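Local atomic coordinates of putative ribose 5-phosphate isomerase (Leishmania infantum, PDB entry 6FXW), a protein that probably interconverts ribose 5-phosphate and ribulose 5-phosphate in the pentose phosphate pathway, as a type B ribose 5-phosphate isomerase of the LacAB/RpiB family. Residues Glu58-Gly63 with Arg86-Ala91; Ser102-Asn107 with Glu134-Gly139; His109-Gly114 with Asp125-Phe130. All blocks are in the same frame, centred on the assembly; numbering follows the deposited sequence.

Interaction 1. Residues Glu58-Gly63 with Arg86-Ala91; sequences EAILKG and RGIRAA. With SO4 (sulfate ion), chain C.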
ATOM      1  N   GLU A  58     -24.193 -16.129   1.633  1.00 11.69           N
ATOM      2  CA  GLU A  58     -25.229 -17.103   1.958  1.00 15.19           C
ATOM      3  C   GLU A  58     -24.576 -18.382   2.426  1.00 12.35           C
ATOM      4  O   GLU A  58     -25.110 -19.021   3.385  1.00 15.06           O
ATOM      5  CB  GLU A  58     -26.124 -17.377   0.752  1.00 18.75           C
ATOM      6  CG  GLU A  58     -27.317 -16.449   0.729  1.00 29.89           C
ATOM      7  CD  GLU A  58     -28.283 -16.547   1.940  1.00 38.92           C
ATOM      8  OE1 GLU A  58     -28.960 -15.514   2.215  1.00 51.62           O
ATOM      9  OE2 GLU A  58     -28.379 -17.635   2.607  1.00 55.43           O
ATOM     10  N   ALA A  59     -23.442 -18.818   1.885  1.00 12.34           N
ATOM     11  CA  ALA A  59     -22.714 -19.998   2.419  1.00 13.13           C
ATOM     12  C   ALA A  59     -22.395 -19.861   3.874  1.00 14.80           C
ATOM     13  O   ALA A  59     -22.511 -20.817   4.644  1.00 16.34           O
ATOM     14  CB  ALA A  59     -21.465 -20.290   1.614  1.00 14.58           C
ATOM     15  N   ILE A  60     -21.911 -18.694   4.276  1.00 12.44           N
ATOM     16  CA  ILE A  60     -21.609 -18.460   5.662  1.00 13.42           C
ATOM     17  C   ILE A  60     -22.876 -18.468   6.530  1.00 14.33           C
ATOM     18  O   ILE A  60     -22.918 -19.131   7.581  1.00 13.81           O
ATOM     19  CB  ILE A  60     -20.841 -17.151   5.832  1.00 12.27           C
ATOM     20  CG1 ILE A  60     -19.465 -17.283   5.166  1.00 14.49           C
ATOM     21  CG2 ILE A  60     -20.694 -16.756   7.260  1.00 13.95           C
ATOM     22  CD1 ILE A  60     -18.742 -15.976   4.926  1.00 14.23           C
ATOM     23  N   LEU A  61     -23.906 -17.758   6.090  1.00 13.40           N
ATOM     24  CA  LEU A  61     -25.102 -17.667   6.877  1.00 13.88           C
ATOM     25  C   LEU A  61     -25.835 -19.033   7.088  1.00 13.41           C
ATOM     26  O   LEU A  61     -26.485 -19.207   8.122  1.00 14.90           O
ATOM     27  CB  LEU A  61     -26.041 -16.628   6.269  1.00 14.51           C
ATOM     28  CG  LEU A  61     -25.449 -15.216   6.399  1.00 15.94           C
ATOM     29  CD1 LEU A  61     -26.293 -14.279   5.551  1.00 19.13           C
ATOM     30  CD2 LEU A  61     -25.306 -14.700   7.797  1.00 18.05           C
ATOM     31  N   LYS A  62     -25.674 -19.899   6.117  1.00 14.30           N
ATOM     32  CA  LYS A  62     -26.282 -21.244   6.196  1.00 14.02           C
ATOM     33  C   LYS A  62     -25.351 -22.225   6.875  1.00 14.85           C
ATOM     34  O   LYS A  62     -25.769 -23.409   6.977  1.00 16.39           O
ATOM     35  CB  LYS A  62     -26.517 -21.765   4.811  1.00 18.87           C
ATOM     36  CG  LYS A  62     -27.567 -21.089   4.024  1.00 27.74           C
ATOM     37  CD  LYS A  62     -27.779 -21.923   2.720  1.00 35.36           C
ATOM     38  CE  LYS A  62     -26.508 -22.414   1.979  1.00 41.11           C
ATOM     39  NZ  LYS A  62     -26.791 -22.655   0.490  1.00 43.39           N
ATOM     40  N   GLY A  63     -24.166 -21.830   7.288  1.00 14.48           N
ATOM     41  CA  GLY A  63     -23.220 -22.734   7.944  1.00 14.23           C
ATOM     42  C   GLY A  63     -22.536 -23.705   7.046  1.00 16.53           C
ATOM     43  O   GLY A  63     -21.985 -24.735   7.558  1.00 18.21           O
ATOM     44  N   ARG A  86     -27.266  -8.998   6.238  1.00 15.65           N
ATOM     45  CA  ARG A  86     -27.386  -9.041   7.668  1.00 17.58           C
ATOM     46  C   ARG A  86     -26.555 -10.147   8.284  1.00 16.21           C
ATOM     47  O   ARG A  86     -26.599 -11.275   7.808  1.00 18.57           O
ATOM     48  CB  ARG A  86     -28.894  -9.276   7.998  1.00 25.21           C
ATOM     49  CG  ARG A  86     -29.208  -9.376   9.474  1.00 34.61           C
ATOM     50  CD  ARG A  86     -30.735  -9.500   9.697  1.00 43.00           C
ATOM     51  NE  ARG A  86     -31.062  -9.493  11.127  1.00 53.68           N
ATOM     52  CZ  ARG A  86     -31.311 -10.575  11.877  1.00 65.45           C
ATOM     53  NH1 ARG A  86     -31.617 -10.427  13.167  1.00 63.17           N
ATOM     54  NH2 ARG A  86     -31.273 -11.815  11.362  1.00 68.66           N
ATOM     55  N   GLY A  87     -25.801  -9.863   9.303  1.00 15.16           N
ATOM     56  CA  GLY A  87     -25.029 -10.828  10.023  1.00 14.67           C
ATOM     57  C   GLY A  87     -23.577 -10.962   9.516  1.00 15.22           C
ATOM     58  O   GLY A  87     -22.863 -11.790  10.034  1.00 18.27           O
ATOM     59  N   ILE A  88     -23.249 -10.259   8.423  1.00 13.19           N
ATOM     60  CA  ILE A  88     -21.909 -10.344   7.839  1.00 12.86           C
ATOM     61  C   ILE A  88     -21.145  -9.082   8.044  1.00 12.05           C
ATOM     62  O   ILE A  88     -21.671  -7.972   7.856  1.00 14.68           O
ATOM     63  CB  ILE A  88     -22.020 -10.567   6.331  1.00 13.42           C
ATOM     64  CG1 ILE A  88     -22.656 -11.914   5.977  1.00 13.90           C
ATOM     65  CG2 ILE A  88     -20.684 -10.411   5.522  1.00 13.40           C
ATOM     66  CD1 ILE A  88     -21.834 -13.099   6.364  1.00 13.51           C
ATOM     67  N   ARG A  89     -19.890  -9.224   8.427  1.00 10.19           N
ATOM     68  CA  ARG A  89     -18.925  -8.113   8.449  1.00 10.99           C
ATOM     69  C   ARG A  89     -17.838  -8.507   7.448  1.00 10.10           C
ATOM     70  O   ARG A  89     -17.134  -9.534   7.594  1.00 10.87           O
ATOM     71  CB  ARG A  89     -18.321  -7.957   9.814  1.00 10.86           C
ATOM     72  CG  ARG A  89     -19.339  -7.466  10.890  1.00 12.33           C
ATOM     73  CD  ARG A  89     -18.730  -7.251  12.291  1.00 12.56           C
ATOM     74  NE  ARG A  89     -18.155  -8.439  12.849  1.00 12.61           N
ATOM     75  CZ  ARG A  89     -18.889  -9.406  13.451  1.00 12.85           C
ATOM     76  NH1 ARG A  89     -20.237  -9.255  13.571  1.00 13.58           N
ATOM     77  NH2 ARG A  89     -18.301 -10.499  13.886  1.00 13.76           N
ATOM     78  N   ALA A  90     -17.622  -7.635   6.486  1.00  9.82           N
ATOM     79  CA  ALA A  90     -16.705  -7.847   5.325  1.00  9.06           C
ATOM     80  C   ALA A  90     -15.655  -6.768   5.356  1.00  9.56           C
ATOM     81  O   ALA A  90     -15.955  -5.567   5.380  1.00 10.37           O
ATOM     82  CB  ALA A  90     -17.432  -7.895   4.046  1.00  8.73           C
ATOM     83  N   ALA A  91     -14.387  -7.176   5.336  1.00  9.48           N
ATOM     84  CA  ALA A  91     -13.260  -6.247   5.469  1.00 10.07           C
ATOM     85  C   ALA A  91     -12.395  -6.184   4.250  1.00 10.23           C
ATOM     86  O   ALA A  91     -11.767  -7.215   3.850  1.00  9.93           O
ATOM     87  CB  ALA A  91     -12.376  -6.664   6.624  1.00 10.29           C
TER
HETATM   88  S   SO4 C 202     -21.012 -12.898  14.805  1.00 30.84           S
HETATM   89  O1  SO4 C 202     -19.531 -12.866  15.048  1.00 30.22           O
HETATM   90  O2  SO4 C 202     -21.283 -13.875  13.662  1.00 28.29           O
HETATM   91  O3  SO4 C 202     -21.651 -13.396  16.078  1.00 34.35           O
HETATM   92  O4  SO4 C 202     -21.654 -11.574  14.560  1.00 30.27           O
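With CG1 of I88 anti to its carbonyl carbon (chi1 -65°) and chi2 bent to -66°, the tip CD1 is swung toward the end of the helix that carries I60 and L61. I60 has CG2 anti to its backbone N, and this branch meets I88 CD1 obliquely, the CG2 to CD1 distance being 3.9 Å. L61 puts CG beside its own N; its CD2 then lies 4.1 Å from I88 CD1. The same methyl approaches the backbone, with L61 CD2 3.7 Å from R86 O, a van der Waals contact. G87, at positive phi and without a side chain, lets this methyl lie close to the backbone. The helix finishes in a Schellman motif, marked by the positive phi of G63 and G63 N bonding to I60 O at 3.0 Å. Beyond the apolar patch, R89 points its guanidinium edge at a sulfate, probably from the crystallisation liquor. R89 gives it two nearly straight bonds, NH1 to O4 and NH2 to O1, both 2.9 Å; H109 NE2 supplies another. R89 NE and NH2 also bind N106 O and N107 O, which would fix the group's rotation. Only 161 Å² is buried, so this is modest surface packing. It seats the C-terminal end of helix 49-61 against the lead-in to strand 90-92, outermost in the sheet within this chain, with I110 of strand 110-114 touching both I60 and I88.

Interaction 2. Residues Ser102-Asn107 with Glu134-Gly139; sequences SRQHNN and EPLAEG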
ATOM      1  N   SER A 102      -8.558  -6.529  10.951  1.00  9.99           N
ATOM      2  CA  SER A 102      -9.897  -6.835  10.480  1.00  9.87           C
ATOM      3  C   SER A 102     -10.447  -8.012  11.330  1.00 10.32           C
ATOM      4  O   SER A 102     -11.646  -8.083  11.515  1.00 10.30           O
ATOM      5  CB  SER A 102      -9.949  -7.243   9.052  1.00 10.35           C
ATOM      6  OG  SER A 102      -9.375  -8.488   8.804  1.00 11.37           O
ATOM      7  N   ARG A 103      -9.549  -8.889  11.795  1.00  9.74           N
ATOM      8  CA  ARG A 103      -9.907  -9.995  12.678  1.00 11.21           C
ATOM      9  C   ARG A 103      -9.835  -9.589  14.153  1.00 12.20           C
ATOM     10  O   ARG A 103     -10.813  -9.752  14.894  1.00 12.54           O
ATOM     11  CB  ARG A 103      -8.979 -11.158  12.400  1.00 11.82           C
ATOM     12  CG  ARG A 103      -9.077 -11.750  10.992  1.00 11.48           C
ATOM     13  CD  ARG A 103     -10.408 -12.413  10.682  1.00 11.58           C
ATOM     14  NE  ARG A 103     -10.590 -13.477  11.623  1.00 13.34           N
ATOM     15  CZ  ARG A 103     -11.610 -13.666  12.464  1.00 14.11           C
ATOM     16  NH1 ARG A 103     -12.723 -12.940  12.436  1.00 13.58           N
ATOM     17  NH2 ARG A 103     -11.532 -14.631  13.387  1.00 16.55           N
ATOM     18  N   GLN A 104      -8.715  -9.002  14.588  1.00 11.57           N
ATOM     19  CA  GLN A 104      -8.519  -8.628  16.028  1.00 11.58           C
ATOM     20  C   GLN A 104      -9.553  -7.690  16.536  1.00 13.60           C
ATOM     21  O   GLN A 104     -10.077  -7.811  17.660  1.00 13.61           O
ATOM     22  CB  GLN A 104      -7.118  -8.097  16.249  1.00 12.55           C
ATOM     23  CG  GLN A 104      -6.042  -9.134  16.184  1.00 15.99           C
ATOM     24  CD  GLN A 104      -4.722  -8.673  16.687  1.00 17.94           C
ATOM     25  OE1 GLN A 104      -4.317  -7.560  16.475  1.00 20.96           O
ATOM     26  NE2 GLN A 104      -4.071  -9.547  17.400  1.00 22.05           N
ATOM     27  N   HIS A 105      -9.865  -6.675  15.708  1.00 12.15           N
ATOM     28  CA  HIS A 105     -10.789  -5.628  16.117  1.00 12.28           C
ATOM     29  C   HIS A 105     -12.150  -5.819  15.562  1.00 11.56           C
ATOM     30  O   HIS A 105     -13.149  -5.746  16.285  1.00 13.74           O
ATOM     31  CB  HIS A 105     -10.242  -4.250  15.682  1.00 13.49           C
ATOM     32  CG  HIS A 105      -9.031  -3.855  16.421  1.00 12.77           C
ATOM     33  ND1 HIS A 105      -8.360  -2.670  16.119  1.00 16.18           N
ATOM     34  CD2 HIS A 105      -8.311  -4.475  17.377  1.00 16.53           C
ATOM     35  CE1 HIS A 105      -7.295  -2.598  16.890  1.00 16.19           C
ATOM     36  NE2 HIS A 105      -7.229  -3.664  17.677  1.00 17.90           N
ATOM     37  N   ASN A 106     -12.272  -6.034  14.251  1.00 10.86           N
ATOM     38  CA  ASN A 106     -13.580  -6.038  13.619  1.00 11.73           C
ATOM     39  C   ASN A 106     -14.234  -7.437  13.497  1.00 11.54           C
ATOM     40  O   ASN A 106     -15.395  -7.512  13.125  1.00 11.96           O
ATOM     41  CB  ASN A 106     -13.527  -5.414  12.241  1.00 11.13           C
ATOM     42  CG  ASN A 106     -12.779  -4.096  12.211  1.00 12.69           C
ATOM     43  OD1 ASN A 106     -11.630  -4.090  11.759  1.00 13.34           O
ATOM     44  ND2 ASN A 106     -13.345  -3.019  12.775  1.00 12.80           N
ATOM     45  N   ASN A 107     -13.514  -8.473  13.922  1.00 11.26           N
ATOM     46  CA  ASN A 107     -13.961  -9.839  13.907  1.00 11.72           C
ATOM     47  C   ASN A 107     -14.684 -10.126  12.598  1.00 12.13           C
ATOM     48  O   ASN A 107     -15.802 -10.679  12.537  1.00 12.08           O
ATOM     49  CB  ASN A 107     -14.878 -10.101  15.109  1.00 12.69           C
ATOM     50  CG  ASN A 107     -15.121 -11.583  15.339  1.00 14.11           C
ATOM     51  OD1 ASN A 107     -14.534 -12.431  14.690  1.00 14.39           O
ATOM     52  ND2 ASN A 107     -16.062 -11.874  16.253  1.00 16.46           N
ATOM     53  N   GLU A 134      -7.275 -14.344  15.502  1.00 17.53           N
ATOM     54  CA  GLU A 134      -8.516 -14.354  16.285  1.00 19.79           C
ATOM     55  C   GLU A 134      -8.898 -13.010  16.814  1.00 16.65           C
ATOM     56  O   GLU A 134      -8.005 -12.134  16.980  1.00 16.56           O
ATOM     57  CB  GLU A 134      -8.371 -15.351  17.437  1.00 23.27           C
ATOM     58  CG  GLU A 134      -8.504 -16.805  16.927  1.00 31.99           C
ATOM     59  CD  GLU A 134      -9.872 -17.118  16.303  1.00 42.25           C
ATOM     60  OE1 GLU A 134     -10.100 -17.001  15.024  1.00 38.18           O
ATOM     61  OE2 GLU A 134     -10.765 -17.490  17.107  1.00 55.14           O
ATOM     62  N   PRO A 135     -10.192 -12.798  17.101  1.00 16.04           N
ATOM     63  CA  PRO A 135     -10.636 -11.546  17.671  1.00 17.74           C
ATOM     64  C   PRO A 135     -10.104 -11.342  19.086  1.00 24.69           C
ATOM     65  O   PRO A 135      -9.963 -12.317  19.838  1.00 21.34           O
ATOM     66  CB  PRO A 135     -12.137 -11.638  17.618  1.00 20.16           C
ATOM     67  CG  PRO A 135     -12.454 -13.093  17.491  1.00 20.97           C
ATOM     68  CD  PRO A 135     -11.296 -13.761  16.920  1.00 20.91           C
ATOM     69  N   LEU A 136      -9.705 -10.136  19.410  1.00 21.79           N
ATOM     70  CA  LEU A 136      -8.961  -9.829  20.689  1.00 28.19           C
ATOM     71  C   LEU A 136     -10.049  -9.848  21.723  1.00 32.76           C
ATOM     72  O   LEU A 136     -11.210  -9.551  21.436  1.00 28.45           O
ATOM     73  CB  LEU A 136      -8.299  -8.461  20.708  1.00 27.04           C
ATOM     74  CG  LEU A 136      -6.971  -8.394  20.018  1.00 31.47           C
ATOM     75  CD1 LEU A 136      -6.482  -6.966  19.993  1.00 31.81           C
ATOM     76  CD2 LEU A 136      -5.895  -9.323  20.570  1.00 33.93           C
ATOM     77  N   ALA A 137      -9.619 -10.240  22.925  1.00 34.36           N
ATOM     78  CA  ALA A 137     -10.511 -10.367  24.064  1.00 35.67           C
ATOM     79  C   ALA A 137     -10.892  -9.042  24.705  1.00 37.39           C
ATOM     80  O   ALA A 137     -11.975  -8.987  25.299  1.00 41.79           O
ATOM     81  CB  ALA A 137      -9.872 -11.303  25.092  1.00 39.54           C
ATOM     82  N   GLU A 138     -10.069  -7.973  24.631  1.00 40.34           N
ATOM     83  CA  GLU A 138     -10.612  -6.666  25.103  1.00 40.43           C
ATOM     84  C   GLU A 138     -11.967  -6.251  24.457  1.00 41.51           C
ATOM     85  O   GLU A 138     -12.258  -6.197  23.119  1.00 34.22           O
ATOM     86  CB  GLU A 138      -9.648  -5.475  25.231  1.00 46.34           C
ATOM     87  CG  GLU A 138     -10.337  -4.090  25.486  1.00 46.06           C
ATOM     88  CD  GLU A 138     -10.698  -3.629  26.921  1.00 45.01           C
ATOM     89  OE1 GLU A 138     -11.406  -2.623  27.067  1.00 39.01           O
ATOM     90  OE2 GLU A 138     -10.267  -4.209  27.927  1.00 50.42           O
ATOM     91  N   GLY A 139     -12.779  -5.921  25.496  1.00 34.48           N
ATOM     92  CA  GLY A 139     -14.152  -5.806  25.425  1.00 29.70           C
ATOM     93  C   GLY A 139     -14.455  -4.648  24.518  1.00 24.72           C
ATOM     94  O   GLY A 139     -15.550  -4.689  23.943  1.00 23.98           O
TER
HETATM   95  O   HOH W   1      -5.548 -12.052  18.050  1.00 26.38           O
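Where helix 96-104 ends and the chain turns toward strand 110-114, in the Rossmann-like parallel alpha/beta fold of this family, an extended loop lies across the helix end. The side chains of Q104 and L136 cross obliquely: Q104 CB is 3.8 Å from L136 CG, and L136 CD2 reaches the amide end, whose OE1 is bonded to Q100. L136 CD1 instead lies at the edge of the H105 ring, 4.0 Å from H105 CD2, the two side chains running alongside each other; H105 itself stacks on H141. P135 crosses N107 obliquely, its CG coming 3.6 Å from N107 OD1. R103, folded at chi2 and chi3, runs beside E134 and points the same way. Their guanidinium and carboxylate planes are 54° apart, and the salt bridge from R103 NH2 to E134 OE1 is weak as a hydrogen bond, 3.2 Å with an angle of 131° at the proton. The NH1 of R103 also bonds N107 OD1 at 2.9 Å, so the guanidinium links the loop glutamate to the residue that leaves the helix with positive phi. A water accepts from Q104 NE2 and donates to E134 O. The firmest link is between backbones: L136 N donates to Q104 O at 2.9 Å, almost straight at 172°, and meets a lone pair in the carbonyl plane.

Interaction 3. Residues His109-Gly114 with Asp125-Phe130; sequences HILCIG and DIIETF. With SO4 (sulfate ion), chain C.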
ATOM      1  N   HIS A 109     -16.059 -11.626   9.131  1.00  9.96           N
ATOM      2  CA  HIS A 109     -16.331 -12.920   8.493  1.00 11.05           C
ATOM      3  C   HIS A 109     -15.720 -13.109   7.168  1.00 10.36           C
ATOM      4  O   HIS A 109     -15.425 -14.249   6.774  1.00 11.13           O
ATOM      5  CB  HIS A 109     -17.848 -13.133   8.282  1.00 11.26           C
ATOM      6  CG  HIS A 109     -18.679 -12.951   9.501  1.00 11.64           C
ATOM      7  ND1 HIS A 109     -19.179 -11.696   9.851  1.00 11.95           N
ATOM      8  CD2 HIS A 109     -19.098 -13.822  10.482  1.00 12.82           C
ATOM      9  CE1 HIS A 109     -19.874 -11.817  10.990  1.00 12.37           C
ATOM     10  NE2 HIS A 109     -19.840 -13.091  11.408  1.00 14.82           N
ATOM     11  N   ILE A 110     -15.555 -12.006   6.425  1.00  9.70           N
ATOM     12  CA  ILE A 110     -15.156 -12.051   4.986  1.00  9.96           C
ATOM     13  C   ILE A 110     -13.999 -11.110   4.769  1.00  9.91           C
ATOM     14  O   ILE A 110     -14.030  -9.964   5.253  1.00 11.39           O
ATOM     15  CB  ILE A 110     -16.331 -11.728   4.047  1.00 10.59           C
ATOM     16  CG1 ILE A 110     -17.482 -12.789   4.204  1.00 10.43           C
ATOM     17  CG2 ILE A 110     -15.841 -11.668   2.585  1.00 11.57           C
ATOM     18  CD1 ILE A 110     -18.640 -12.566   3.318  1.00 10.36           C
ATOM     19  N   LEU A 111     -13.004 -11.617   4.093  1.00 10.13           N
ATOM     20  CA  LEU A 111     -11.851 -10.876   3.625  1.00  8.50           C
ATOM     21  C   LEU A 111     -12.186 -10.445   2.198  1.00 10.31           C
ATOM     22  O   LEU A 111     -12.451 -11.313   1.335  1.00 11.14           O
ATOM     23  CB  LEU A 111     -10.667 -11.763   3.633  1.00  9.13           C
ATOM     24  CG  LEU A 111      -9.424 -11.336   2.841  1.00  8.71           C
ATOM     25  CD1 LEU A 111      -8.850 -10.004   3.417  1.00 10.13           C
ATOM     26  CD2 LEU A 111      -8.425 -12.475   2.830  1.00 10.64           C
ATOM     27  N   CYS A 112     -12.036  -9.147   1.867  1.00  9.30           N
ATOM     28  CA  CYS A 112     -12.215  -8.636   0.518  1.00  9.67           C
ATOM     29  C   CYS A 112     -10.873  -8.107   0.006  1.00 10.06           C
ATOM     30  O   CYS A 112     -10.219  -7.369   0.704  1.00 11.58           O
ATOM     31  CB  CYS A 112     -13.235  -7.545   0.511  1.00 10.73           C
ATOM     32  SG  CYS A 112     -14.878  -8.093   1.021  1.00 12.60           S
ATOM     33  N   ILE A 113     -10.464  -8.594  -1.132  1.00  9.25           N
ATOM     34  CA  ILE A 113      -9.175  -8.221  -1.735  1.00 10.38           C
ATOM     35  C   ILE A 113      -9.347  -7.832  -3.219  1.00 10.86           C
ATOM     36  O   ILE A 113     -10.299  -8.304  -3.945  1.00 10.69           O
ATOM     37  CB  ILE A 113      -8.135  -9.305  -1.610  1.00 11.21           C
ATOM     38  CG1 ILE A 113      -8.666 -10.597  -2.173  1.00 13.29           C
ATOM     39  CG2 ILE A 113      -7.776  -9.456  -0.145  1.00 14.32           C
ATOM     40  CD1 ILE A 113      -7.567 -11.731  -2.158  1.00 14.95           C
ATOM     41  N   GLY A 114      -8.377  -7.073  -3.768  1.00  9.66           N
ATOM     42  CA  GLY A 114      -8.334  -6.701  -5.151  1.00  9.69           C
ATOM     43  C   GLY A 114      -7.191  -7.308  -5.868  1.00 10.44           C
ATOM     44  O   GLY A 114      -6.037  -7.171  -5.407  1.00 12.02           O
ATOM     45  N   ASP A 125       0.130 -13.189   1.973  1.00 11.57           N
ATOM     46  CA  ASP A 125       0.243 -12.743   3.350  1.00 12.24           C
ATOM     47  C   ASP A 125      -1.062 -12.333   3.935  1.00 12.20           C
ATOM     48  O   ASP A 125      -1.385 -12.627   5.083  1.00 12.73           O
ATOM     49  CB  ASP A 125       1.254 -11.583   3.430  1.00 13.21           C
ATOM     50  CG  ASP A 125       1.313 -10.887   4.825  1.00 17.13           C
ATOM     51  OD1 ASP A 125       1.475 -11.568   5.831  1.00 20.68           O
ATOM     52  OD2 ASP A 125       1.381  -9.640   4.722  1.00 23.40           O
ATOM     53  N   ILE A 126      -1.887 -11.639   3.152  1.00  9.55           N
ATOM     54  CA  ILE A 126      -3.186 -11.196   3.639  1.00  9.43           C
ATOM     55  C   ILE A 126      -4.029 -12.425   4.041  1.00  8.75           C
ATOM     56  O   ILE A 126      -4.666 -12.445   5.118  1.00  9.98           O
ATOM     57  CB  ILE A 126      -3.923 -10.345   2.604  1.00 10.23           C
ATOM     58  CG1 ILE A 126      -3.226  -9.003   2.304  1.00  9.82           C
ATOM     59  CG2 ILE A 126      -5.374 -10.112   2.982  1.00 10.23           C
ATOM     60  CD1 ILE A 126      -3.738  -8.248   1.090  1.00 11.12           C
ATOM     61  N   ILE A 127      -4.098 -13.395   3.123  1.00  9.55           N
ATOM     62  CA  ILE A 127      -4.905 -14.584   3.350  1.00 10.98           C
ATOM     63  C   ILE A 127      -4.428 -15.329   4.560  1.00 10.60           C
ATOM     64  O   ILE A 127      -5.254 -15.670   5.439  1.00 10.69           O
ATOM     65  CB  ILE A 127      -4.948 -15.417   2.070  1.00 10.93           C
ATOM     66  CG1 ILE A 127      -5.790 -14.763   0.992  1.00 11.32           C
ATOM     67  CG2 ILE A 127      -5.534 -16.799   2.344  1.00 12.65           C
ATOM     68  CD1 ILE A 127      -5.810 -15.465  -0.394  1.00 12.14           C
ATOM     69  N   GLU A 128      -3.112 -15.612   4.620  1.00 10.93           N
ATOM     70  CA  GLU A 128      -2.603 -16.371   5.746  1.00 13.53           C
ATOM     71  C   GLU A 128      -2.851 -15.664   7.073  1.00 12.31           C
ATOM     72  O   GLU A 128      -3.281 -16.280   8.020  1.00 13.34           O
ATOM     73  CB  GLU A 128      -1.135 -16.596   5.570  1.00 14.66           C
ATOM     74  CG  GLU A 128      -0.821 -17.591   4.499  1.00 19.09           C
ATOM     75  CD  GLU A 128       0.629 -17.924   4.225  1.00 26.10           C
ATOM     76  OE1 GLU A 128       1.493 -17.207   4.768  1.00 35.11           O
ATOM     77  OE2 GLU A 128       0.858 -18.844   3.368  1.00 25.91           O
ATOM     78  N   THR A 129      -2.714 -14.330   7.142  1.00 10.80           N
ATOM     79  CA  THR A 129      -2.948 -13.565   8.339  1.00 11.20           C
ATOM     80  C   THR A 129      -4.423 -13.583   8.707  1.00 10.74           C
ATOM     81  O   THR A 129      -4.787 -13.782   9.832  1.00 11.52           O
ATOM     82  CB  THR A 129      -2.448 -12.176   8.112  1.00 11.74           C
ATOM     83  OG1 THR A 129      -1.033 -12.268   7.772  1.00 12.59           O
ATOM     84  CG2 THR A 129      -2.682 -11.305   9.377  1.00 12.61           C
ATOM     85  N   PHE A 130      -5.289 -13.322   7.733  1.00 10.55           N
ATOM     86  CA  PHE A 130      -6.745 -13.299   8.018  1.00 10.46           C
ATOM     87  C   PHE A 130      -7.263 -14.583   8.582  1.00 11.12           C
ATOM     88  O   PHE A 130      -8.077 -14.620   9.514  1.00 11.95           O
ATOM     89  CB  PHE A 130      -7.490 -12.942   6.725  1.00 10.62           C
ATOM     90  CG  PHE A 130      -8.955 -12.683   6.900  1.00 10.98           C
ATOM     91  CD1 PHE A 130      -9.431 -11.435   7.238  1.00 11.56           C
ATOM     92  CD2 PHE A 130      -9.870 -13.694   6.721  1.00 11.67           C
ATOM     93  CE1 PHE A 130     -10.747 -11.140   7.334  1.00 11.72           C
ATOM     94  CE2 PHE A 130     -11.217 -13.419   6.863  1.00 11.65           C
ATOM     95  CZ  PHE A 130     -11.668 -12.164   7.214  1.00 11.71           C
TER
HETATM   96  S   SO4 C 202     -21.012 -12.898  14.805  1.00 30.84           S
HETATM   97  O1  SO4 C 202     -19.531 -12.866  15.048  1.00 30.22           O
HETATM   98  O2  SO4 C 202     -21.283 -13.875  13.662  1.00 28.29           O
HETATM   99  O3  SO4 C 202     -21.651 -13.396  16.078  1.00 34.35           O
HETATM  100  O4  SO4 C 202     -21.654 -11.574  14.560  1.00 30.27           O
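L111 leaves its strand toward helix 120-131, where its CB and two methyls meet F130, I126 and I127. CB sits over the middle of the F130 ring, 3.5 Å from the centroid and 3° off the normal, a CH-pi contact that puts all six ring carbons at similar range. Because CG is anti to the backbone N (chi1 164°), the branch then runs on past the ring, sliding by F130 in the opposite direction. At the tip, CD1 packs 3.5 Å from I126 CG2, while CD2 touches both that methyl and I127 CG1, 3.9 Å from the latter. L111 crosses both isoleucines at about a right angle. The far end of the ring reaches the backbone, F130 CZ lying 3.4 Å from L111 N. Two residues on, I113 also points inward and sets its CG2 4.0 Å from I126 CG2, CG1 taking the crowded position between N and carbonyl carbon and so leaving CG2 anti to that carbon. Just before the strand, H109 points away from the helix and uses its ring edge: NE2 donates to sulfate O2 at 2.8 Å, while ND1 is engaged with R89 N. The axes of strand 110-114 and helical segment 125-130 run antiparallel, 171° apart and 10.1 Å at closest approach, with L111 and I113 facing the helix, as expected of a strand-to-helix unit in a Rossmann-type alpha/beta sandwich.

How the interactions relate
Following the chain from the N terminus, interaction 1 comes first: the end of helix 49-61 meets residues 86-91 after an excursion through strand 67-72 and helix 76-83. It is complete before 102-107 opens interaction 2, so the two stand in series. Interaction 3, between strand 110-114 and helix 120-131, is nested inside the longer loop that interaction 2 closes at 134-139. No pair of loops crosses. Strands 90-92 and 110-114 are sheet neighbours, A91 N and I110 O lying 2.8 Å apart, which ties interaction 1 to interaction 3. R89 and H109 share the sulfate, and S102 and R103 pack on F130, joining interaction 2 to interaction 3.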